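Local atomic coordinates of 223aa long hypothetical arylmalonate decarboxylase (Sulfolobus tokodaii, PDB entry 2DGD), a protein that is of unknown function but probably acts as a decarboxylase of the arylmalonate decarboxylase family and assembles as an octamer. Residues V108-I113 with K171-Y176; N167-A172 with L195-V200. One frame throughout, in Å; residues are numbered along the deposited sequence.

Interaction 1: V108-I113 with K171-Y176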
ATOM      1  N   VAL A 108       9.340  37.349   5.813  1.00 35.58           N
ATOM      2  CA  VAL A 108      10.282  37.075   6.882  1.00 35.44           C
ATOM      3  C   VAL A 108      11.108  38.295   7.266  1.00 36.70           C
ATOM      4  O   VAL A 108      11.763  38.899   6.418  1.00 37.32           O
ATOM      5  CB  VAL A 108      11.232  35.922   6.484  1.00 34.39           C
ATOM      6  CG1 VAL A 108      12.347  35.780   7.503  1.00 33.62           C
ATOM      7  CG2 VAL A 108      10.449  34.628   6.381  1.00 31.64           C
ATOM      8  N   ARG A 109      11.067  38.659   8.547  1.00 37.75           N
ATOM      9  CA  ARG A 109      11.843  39.787   9.041  1.00 39.15           C
ATOM     10  C   ARG A 109      12.929  39.315  10.007  1.00 37.77           C
ATOM     11  O   ARG A 109      14.066  39.783   9.949  1.00 38.34           O
ATOM     12  CB  ARG A 109      10.940  40.821   9.718  1.00 42.86           C
ATOM     13  CG  ARG A 109      10.078  41.612   8.750  1.00 50.74           C
ATOM     14  CD  ARG A 109       9.739  42.997   9.305  1.00 58.96           C
ATOM     15  NE  ARG A 109       8.297  43.234   9.408  1.00 66.00           N
ATOM     16  CZ  ARG A 109       7.464  42.508  10.151  1.00 68.92           C
ATOM     17  NH1 ARG A 109       6.168  42.804  10.177  1.00 70.00           N
ATOM     18  NH2 ARG A 109       7.921  41.485  10.868  1.00 70.44           N
ATOM     19  N   LYS A 110      12.582  38.392  10.900  1.00 35.67           N
ATOM     20  CA  LYS A 110      13.551  37.848  11.850  1.00 33.53           C
ATOM     21  C   LYS A 110      14.064  36.517  11.301  1.00 31.35           C
ATOM     22  O   LYS A 110      13.287  35.654  10.903  1.00 30.26           O
ATOM     23  CB  LYS A 110      12.904  37.664  13.222  1.00 34.27           C
ATOM     24  CG  LYS A 110      12.605  38.978  13.910  1.00 36.31           C
ATOM     25  CD  LYS A 110      11.767  38.786  15.152  1.00 38.69           C
ATOM     26  CE  LYS A 110      11.497  40.117  15.824  1.00 40.76           C
ATOM     27  NZ  LYS A 110      10.520  39.989  16.940  1.00 43.68           N
ATOM     28  N   LEU A 111      15.379  36.354  11.288  1.00 29.51           N
ATOM     29  CA  LEU A 111      15.974  35.152  10.732  1.00 29.17           C
ATOM     30  C   LEU A 111      17.055  34.499  11.604  1.00 29.75           C
ATOM     31  O   LEU A 111      17.840  35.190  12.267  1.00 29.81           O
ATOM     32  CB  LEU A 111      16.571  35.508   9.367  1.00 27.98           C
ATOM     33  CG  LEU A 111      17.141  34.417   8.467  1.00 27.85           C
ATOM     34  CD1 LEU A 111      16.004  33.555   7.942  1.00 29.75           C
ATOM     35  CD2 LEU A 111      17.893  35.046   7.307  1.00 26.67           C
ATOM     36  N   TRP A 112      17.080  33.167  11.610  1.00 28.09           N
ATOM     37  CA  TRP A 112      18.097  32.420  12.339  1.00 25.58           C
ATOM     38  C   TRP A 112      18.891  31.737  11.227  1.00 25.88           C
ATOM     39  O   TRP A 112      18.305  31.105  10.338  1.00 27.73           O
ATOM     40  CB  TRP A 112      17.480  31.371  13.249  1.00 24.38           C
ATOM     41  CG  TRP A 112      18.479  30.837  14.238  1.00 26.36           C
ATOM     42  CD1 TRP A 112      18.705  31.298  15.506  1.00 25.24           C
ATOM     43  CD2 TRP A 112      19.433  29.783  14.020  1.00 26.28           C
ATOM     44  NE1 TRP A 112      19.736  30.601  16.088  1.00 24.95           N
ATOM     45  CE2 TRP A 112      20.201  29.665  15.202  1.00 24.69           C
ATOM     46  CE3 TRP A 112      19.712  28.928  12.942  1.00 25.57           C
ATOM     47  CZ2 TRP A 112      21.229  28.729  15.338  1.00 25.06           C
ATOM     48  CZ3 TRP A 112      20.739  27.992  13.078  1.00 26.98           C
ATOM     49  CH2 TRP A 112      21.484  27.901  14.272  1.00 26.20           C
ATOM     50  N   ILE A 113      20.215  31.856  11.266  1.00 23.34           N
ATOM     51  CA  ILE A 113      21.052  31.281  10.217  1.00 21.57           C
ATOM     52  C   ILE A 113      21.974  30.133  10.621  1.00 21.60           C
ATOM     53  O   ILE A 113      22.789  30.260  11.534  1.00 21.11           O
ATOM     54  CB  ILE A 113      21.913  32.385   9.566  1.00 19.85           C
ATOM     55  CG1 ILE A 113      21.004  33.425   8.924  1.00 19.67           C
ATOM     56  CG2 ILE A 113      22.858  31.794   8.534  1.00 18.11           C
ATOM     57  CD1 ILE A 113      21.732  34.667   8.480  1.00 21.58           C
ATOM     58  N   LYS A 171      12.561  32.577  18.085  1.00 23.80           N
ATOM     59  CA  LYS A 171      12.347  34.014  18.015  1.00 24.96           C
ATOM     60  C   LYS A 171      12.348  34.494  16.570  1.00 25.50           C
ATOM     61  O   LYS A 171      12.006  35.638  16.288  1.00 26.88           O
ATOM     62  CB  LYS A 171      13.441  34.760  18.780  1.00 25.16           C
ATOM     63  CG  LYS A 171      13.445  34.522  20.271  1.00 26.81           C
ATOM     64  CD  LYS A 171      14.682  35.145  20.878  1.00 29.47           C
ATOM     65  CE  LYS A 171      14.721  34.984  22.379  1.00 29.93           C
ATOM     66  NZ  LYS A 171      16.027  35.492  22.872  1.00 33.84           N
ATOM     67  N   ALA A 172      12.737  33.619  15.652  1.00 26.30           N
ATOM     68  CA  ALA A 172      12.801  33.974  14.240  1.00 26.07           C
ATOM     69  C   ALA A 172      11.499  33.685  13.500  1.00 25.34           C
ATOM     70  O   ALA A 172      10.610  33.010  14.021  1.00 23.92           O
ATOM     71  CB  ALA A 172      13.957  33.226  13.571  1.00 26.70           C
ATOM     72  N   ASP A 173      11.388  34.215  12.286  1.00 25.11           N
ATOM     73  CA  ASP A 173      10.207  33.993  11.463  1.00 26.19           C
ATOM     74  C   ASP A 173      10.486  32.800  10.573  1.00 26.63           C
ATOM     75  O   ASP A 173       9.570  32.189  10.021  1.00 26.67           O
ATOM     76  CB  ASP A 173       9.916  35.199  10.573  1.00 26.71           C
ATOM     77  CG  ASP A 173       9.532  36.418  11.359  1.00 28.28           C
ATOM     78  OD1 ASP A 173       8.647  36.295  12.225  1.00 30.36           O
ATOM     79  OD2 ASP A 173      10.106  37.501  11.107  1.00 29.82           O
ATOM     80  N   ALA A 174      11.769  32.479  10.436  1.00 26.41           N
ATOM     81  CA  ALA A 174      12.196  31.370   9.602  1.00 24.76           C
ATOM     82  C   ALA A 174      13.663  31.086   9.847  1.00 23.81           C
ATOM     83  O   ALA A 174      14.378  31.916  10.406  1.00 23.85           O
ATOM     84  CB  ALA A 174      11.976  31.710   8.131  1.00 22.57           C
ATOM     85  N   VAL A 175      14.096  29.906   9.421  1.00 22.70           N
ATOM     86  CA  VAL A 175      15.482  29.485   9.546  1.00 21.95           C
ATOM     87  C   VAL A 175      16.051  29.343   8.141  1.00 23.05           C
ATOM     88  O   VAL A 175      15.347  28.939   7.208  1.00 21.98           O
ATOM     89  CB  VAL A 175      15.597  28.117  10.247  1.00 21.65           C
ATOM     90  CG1 VAL A 175      17.008  27.583  10.108  1.00 20.99           C
ATOM     91  CG2 VAL A 175      15.213  28.235  11.713  1.00 21.43           C
ATOM     92  N   TYR A 176      17.323  29.681   7.988  1.00 23.68           N
ATOM     93  CA  TYR A 176      17.978  29.557   6.696  1.00 24.92           C
ATOM     94  C   TYR A 176      19.240  28.736   6.877  1.00 24.51           C
ATOM     95  O   TYR A 176      20.038  29.020   7.765  1.00 25.26           O
ATOM     96  CB  TYR A 176      18.334  30.939   6.133  1.00 26.07           C
ATOM     97  CG  TYR A 176      19.319  30.903   4.975  1.00 27.05           C
ATOM     98  CD1 TYR A 176      19.028  30.210   3.800  1.00 27.75           C
ATOM     99  CD2 TYR A 176      20.549  31.548   5.065  1.00 26.98           C
ATOM    100  CE1 TYR A 176      19.942  30.159   2.743  1.00 27.93           C
ATOM    101  CE2 TYR A 176      21.468  31.506   4.017  1.00 27.75           C
ATOM    102  CZ  TYR A 176      21.159  30.808   2.859  1.00 28.75           C
ATOM    103  OH  TYR A 176      22.077  30.755   1.828  1.00 30.96           O
TER
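Trp112 pairs with Val175 and Ile113 with Tyr176 in a parallel strand contact between the two inner strands of a four-stranded sheet. Tyr176 N donates to Trp112 O at 2.9 Å, and Trp112 N to Ala174 O at 3.2 Å. At the entrance to the strands a side chain joins the backbone pairing: OD2 of Asp173 accepts Lys110 N at 2.6 Å and Arg109 N at 3.0 Å. Both N-H groups come on the anti side of the carboxylate and from opposite faces of its plane. Asp173 N returns a bond to Lys110 O at 2.8 Å. An alanine in place of Asp173 would probably leave the amides of Arg109 and Lys110 without this shared acceptor. The sheet belongs to the alpha/beta fold of the Asp/Glu racemase clan, with helices against both faces. On the face bearing Leu111 and Tyr176, which helix 95-105 covers, CD1 of Leu111 lies 3.9 Å from CB of Tyr176. On the other face, beside Val169, Trp112 and Val175 point the same way side by side; chi1 (-166°) puts CG of Trp112 anti to the backbone N, and chi2 (93°) turns the indole to set CE3 4.1 Å from Val175 CG1.

Interaction 2: N167-A172 with L195-V200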
ATOM      1  N   ASN A 167      15.884  28.042  21.834  1.00 34.48           N
ATOM      2  CA  ASN A 167      15.475  29.298  22.448  1.00 36.00           C
ATOM      3  C   ASN A 167      15.496  30.509  21.512  1.00 35.50           C
ATOM      4  O   ASN A 167      14.558  31.311  21.506  1.00 34.09           O
ATOM      5  CB  ASN A 167      16.340  29.579  23.679  1.00 40.31           C
ATOM      6  CG  ASN A 167      16.087  30.969  24.261  1.00 45.44           C
ATOM      7  OD1 ASN A 167      14.962  31.293  24.661  1.00 47.15           O
ATOM      8  ND2 ASN A 167      17.135  31.801  24.301  1.00 46.66           N
ATOM      9  N   GLU A 168      16.566  30.654  20.737  1.00 35.15           N
ATOM     10  CA  GLU A 168      16.676  31.775  19.815  1.00 35.04           C
ATOM     11  C   GLU A 168      15.885  31.494  18.541  1.00 33.54           C
ATOM     12  O   GLU A 168      15.140  32.349  18.058  1.00 32.92           O
ATOM     13  CB  GLU A 168      18.122  32.013  19.409  1.00 37.61           C
ATOM     14  CG  GLU A 168      19.139  32.020  20.509  1.00 43.35           C
ATOM     15  CD  GLU A 168      20.538  32.179  19.928  1.00 48.90           C
ATOM     16  OE1 GLU A 168      20.950  31.302  19.126  1.00 49.78           O
ATOM     17  OE2 GLU A 168      21.219  33.184  20.255  1.00 52.02           O
ATOM     18  N   VAL A 169      16.073  30.295  17.990  1.00 30.75           N
ATOM     19  CA  VAL A 169      15.398  29.912  16.757  1.00 28.10           C
ATOM     20  C   VAL A 169      13.916  30.236  16.807  1.00 27.55           C
ATOM     21  O   VAL A 169      13.347  30.697  15.815  1.00 27.90           O
ATOM     22  CB  VAL A 169      15.571  28.406  16.456  1.00 27.03           C
ATOM     23  CG1 VAL A 169      14.644  27.990  15.325  1.00 26.16           C
ATOM     24  CG2 VAL A 169      17.007  28.118  16.063  1.00 24.96           C
ATOM     25  N   LEU A 170      13.301  30.004  17.967  1.00 25.88           N
ATOM     26  CA  LEU A 170      11.876  30.263  18.148  1.00 23.12           C
ATOM     27  C   LEU A 170      11.539  31.731  18.088  1.00 22.40           C
ATOM     28  O   LEU A 170      10.374  32.093  18.055  1.00 21.80           O
ATOM     29  CB  LEU A 170      11.390  29.690  19.478  1.00 19.63           C
ATOM     30  CG  LEU A 170      11.387  28.165  19.550  1.00 17.61           C
ATOM     31  CD1 LEU A 170      10.812  27.726  20.881  1.00 16.08           C
ATOM     32  CD2 LEU A 170      10.568  27.587  18.398  1.00 12.56           C
ATOM     33  N   LYS A 171      12.561  32.577  18.085  1.00 23.80           N
ATOM     34  CA  LYS A 171      12.347  34.014  18.015  1.00 24.96           C
ATOM     35  C   LYS A 171      12.348  34.494  16.570  1.00 25.50           C
ATOM     36  O   LYS A 171      12.006  35.638  16.288  1.00 26.88           O
ATOM     37  CB  LYS A 171      13.441  34.760  18.780  1.00 25.16           C
ATOM     38  CG  LYS A 171      13.445  34.522  20.271  1.00 26.81           C
ATOM     39  CD  LYS A 171      14.682  35.145  20.878  1.00 29.47           C
ATOM     40  CE  LYS A 171      14.721  34.984  22.379  1.00 29.93           C
ATOM     41  NZ  LYS A 171      16.027  35.492  22.872  1.00 33.84           N
ATOM     42  N   ALA A 172      12.737  33.619  15.652  1.00 26.30           N
ATOM     43  CA  ALA A 172      12.801  33.974  14.240  1.00 26.07           C
ATOM     44  C   ALA A 172      11.499  33.685  13.500  1.00 25.34           C
ATOM     45  O   ALA A 172      10.610  33.010  14.021  1.00 23.92           O
ATOM     46  CB  ALA A 172      13.957  33.226  13.571  1.00 26.70           C
ATOM     47  N   LEU A 195       9.717  22.907  14.330  1.00 27.38           N
ATOM     48  CA  LEU A 195       9.754  24.318  14.690  1.00 27.61           C
ATOM     49  C   LEU A 195       8.500  25.081  14.273  1.00 28.45           C
ATOM     50  O   LEU A 195       8.276  26.203  14.714  1.00 28.92           O
ATOM     51  CB  LEU A 195      10.977  24.984  14.064  1.00 26.34           C
ATOM     52  CG  LEU A 195      12.338  24.404  14.433  1.00 25.61           C
ATOM     53  CD1 LEU A 195      13.409  25.189  13.717  1.00 26.46           C
ATOM     54  CD2 LEU A 195      12.550  24.468  15.933  1.00 25.26           C
ATOM     55  N   ASP A 196       7.689  24.470  13.421  1.00 29.40           N
ATOM     56  CA  ASP A 196       6.467  25.101  12.943  1.00 30.45           C
ATOM     57  C   ASP A 196       6.730  26.472  12.320  1.00 29.32           C
ATOM     58  O   ASP A 196       6.074  27.453  12.646  1.00 30.18           O
ATOM     59  CB  ASP A 196       5.454  25.244  14.082  1.00 32.23           C
ATOM     60  CG  ASP A 196       4.115  25.804  13.605  1.00 36.20           C
ATOM     61  OD1 ASP A 196       3.264  26.148  14.458  1.00 37.84           O
ATOM     62  OD2 ASP A 196       3.908  25.902  12.372  1.00 37.51           O
HETATM   63  N   MSE A 197       7.699  26.533  11.420  1.00 29.13           N
HETATM   64  CA  MSE A 197       8.043  27.769  10.725  1.00 28.66           C
HETATM   65  C   MSE A 197       8.815  27.364   9.485  1.00 26.73           C
HETATM   66  O   MSE A 197       9.383  26.276   9.427  1.00 25.78           O
HETATM   67  CB  MSE A 197       8.916  28.668  11.599  1.00 31.80           C
HETATM   68  CG  MSE A 197      10.260  28.057  11.972  1.00 36.36           C
HETATM   69 SE   MSE A 197      11.477  29.303  12.807  1.00 39.86          SE
HETATM   70  CE  MSE A 197      10.789  29.162  14.633  1.00 37.27           C
ATOM     71  N   PRO A 198       8.843  28.226   8.467  1.00 25.22           N
ATOM     72  CA  PRO A 198       9.592  27.822   7.278  1.00 24.67           C
ATOM     73  C   PRO A 198      11.087  27.642   7.555  1.00 24.61           C
ATOM     74  O   PRO A 198      11.715  28.455   8.232  1.00 24.83           O
ATOM     75  CB  PRO A 198       9.297  28.948   6.285  1.00 23.10           C
ATOM     76  CG  PRO A 198       9.025  30.122   7.162  1.00 23.32           C
ATOM     77  CD  PRO A 198       8.204  29.536   8.275  1.00 24.25           C
ATOM     78  N   VAL A 199      11.639  26.543   7.057  1.00 23.25           N
ATOM     79  CA  VAL A 199      13.055  26.254   7.209  1.00 22.21           C
ATOM     80  C   VAL A 199      13.556  26.180   5.777  1.00 22.07           C
ATOM     81  O   VAL A 199      13.289  25.206   5.076  1.00 22.92           O
ATOM     82  CB  VAL A 199      13.277  24.911   7.927  1.00 22.15           C
ATOM     83  CG1 VAL A 199      14.766  24.609   8.024  1.00 21.79           C
ATOM     84  CG2 VAL A 199      12.663  24.968   9.316  1.00 20.01           C
ATOM     85  N   VAL A 200      14.268  27.218   5.347  1.00 20.84           N
ATOM     86  CA  VAL A 200      14.756  27.310   3.971  1.00 19.95           C
ATOM     87  C   VAL A 200      16.219  26.950   3.739  1.00 20.52           C
ATOM     88  O   VAL A 200      17.124  27.602   4.265  1.00 21.82           O
ATOM     89  CB  VAL A 200      14.530  28.736   3.418  1.00 18.62           C
ATOM     90  CG1 VAL A 200      15.007  28.829   1.977  1.00 17.43           C
ATOM     91  CG2 VAL A 200      13.067  29.104   3.522  1.00 17.90           C
TER
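The carbonyl oxygen of Val169 accepts the backbone N-H of Ala172 at 3.0 Å while the selenomethionine side chain of Met197 packs against it from the other segment. That bond closes a type I beta turn from Val169 to Ala172, which leads the chain from helix 166-169 toward strand 174-177. Met197 carries much of the contact. Its CG sits between the backbone N and the carbonyl carbon (chi1 62°), and the chain then runs extended to SE before bending at chi3 (83°), which places the terminal methyl CE against the turn. There CE lies 3.8 Å from CA of Leu170 and 4.1 Å from CG1 of Val169, so an apolar tip covers the turn backbone without a polar bond to it. Segment 195-200 is the return half of a beta-alpha-beta crossover: strand 174-177 is followed by helix 187-195, and the chain re-enters the sheet alongside it as strand 199-201. Leu195 ends that helix, and Asp196, with positive phi, turns the chain out of it. The side chains of Val169 and Leu195 cross at about a right angle, with CG1 of the valine against CD1 of the leucine. Val162 of helix 155-163 packs on both, and Val175 of the sheet also touches both, as well as Met197. Nearer the surface, CD2 of Leu170 reaches CE of Met197 at 4.1 Å, the two side chains again crossing nearly perpendicular; this same leucine packs on Lys215 of a neighbouring subunit.

How the interactions relate
Both contacts are largely buried, their centres about 6 Å apart, and they share Lys171 and Ala172. Interaction 1 lies within the sheet and depends on backbone pairing, extended at the strand entrance by one carboxylate. Interaction 2 lies against the face of the sheet that bears Trp112 and Val175, near the start of its strands, where a helix end and its turn meet the loop before strand 199-201; it is apolar, and its outer part reaches the subunit interface. Strand 174-177 joins the two: on the side away from strand 110-115, Val175 is probably hydrogen-bonded through its N to Pro198 O and through its O to Val200 N.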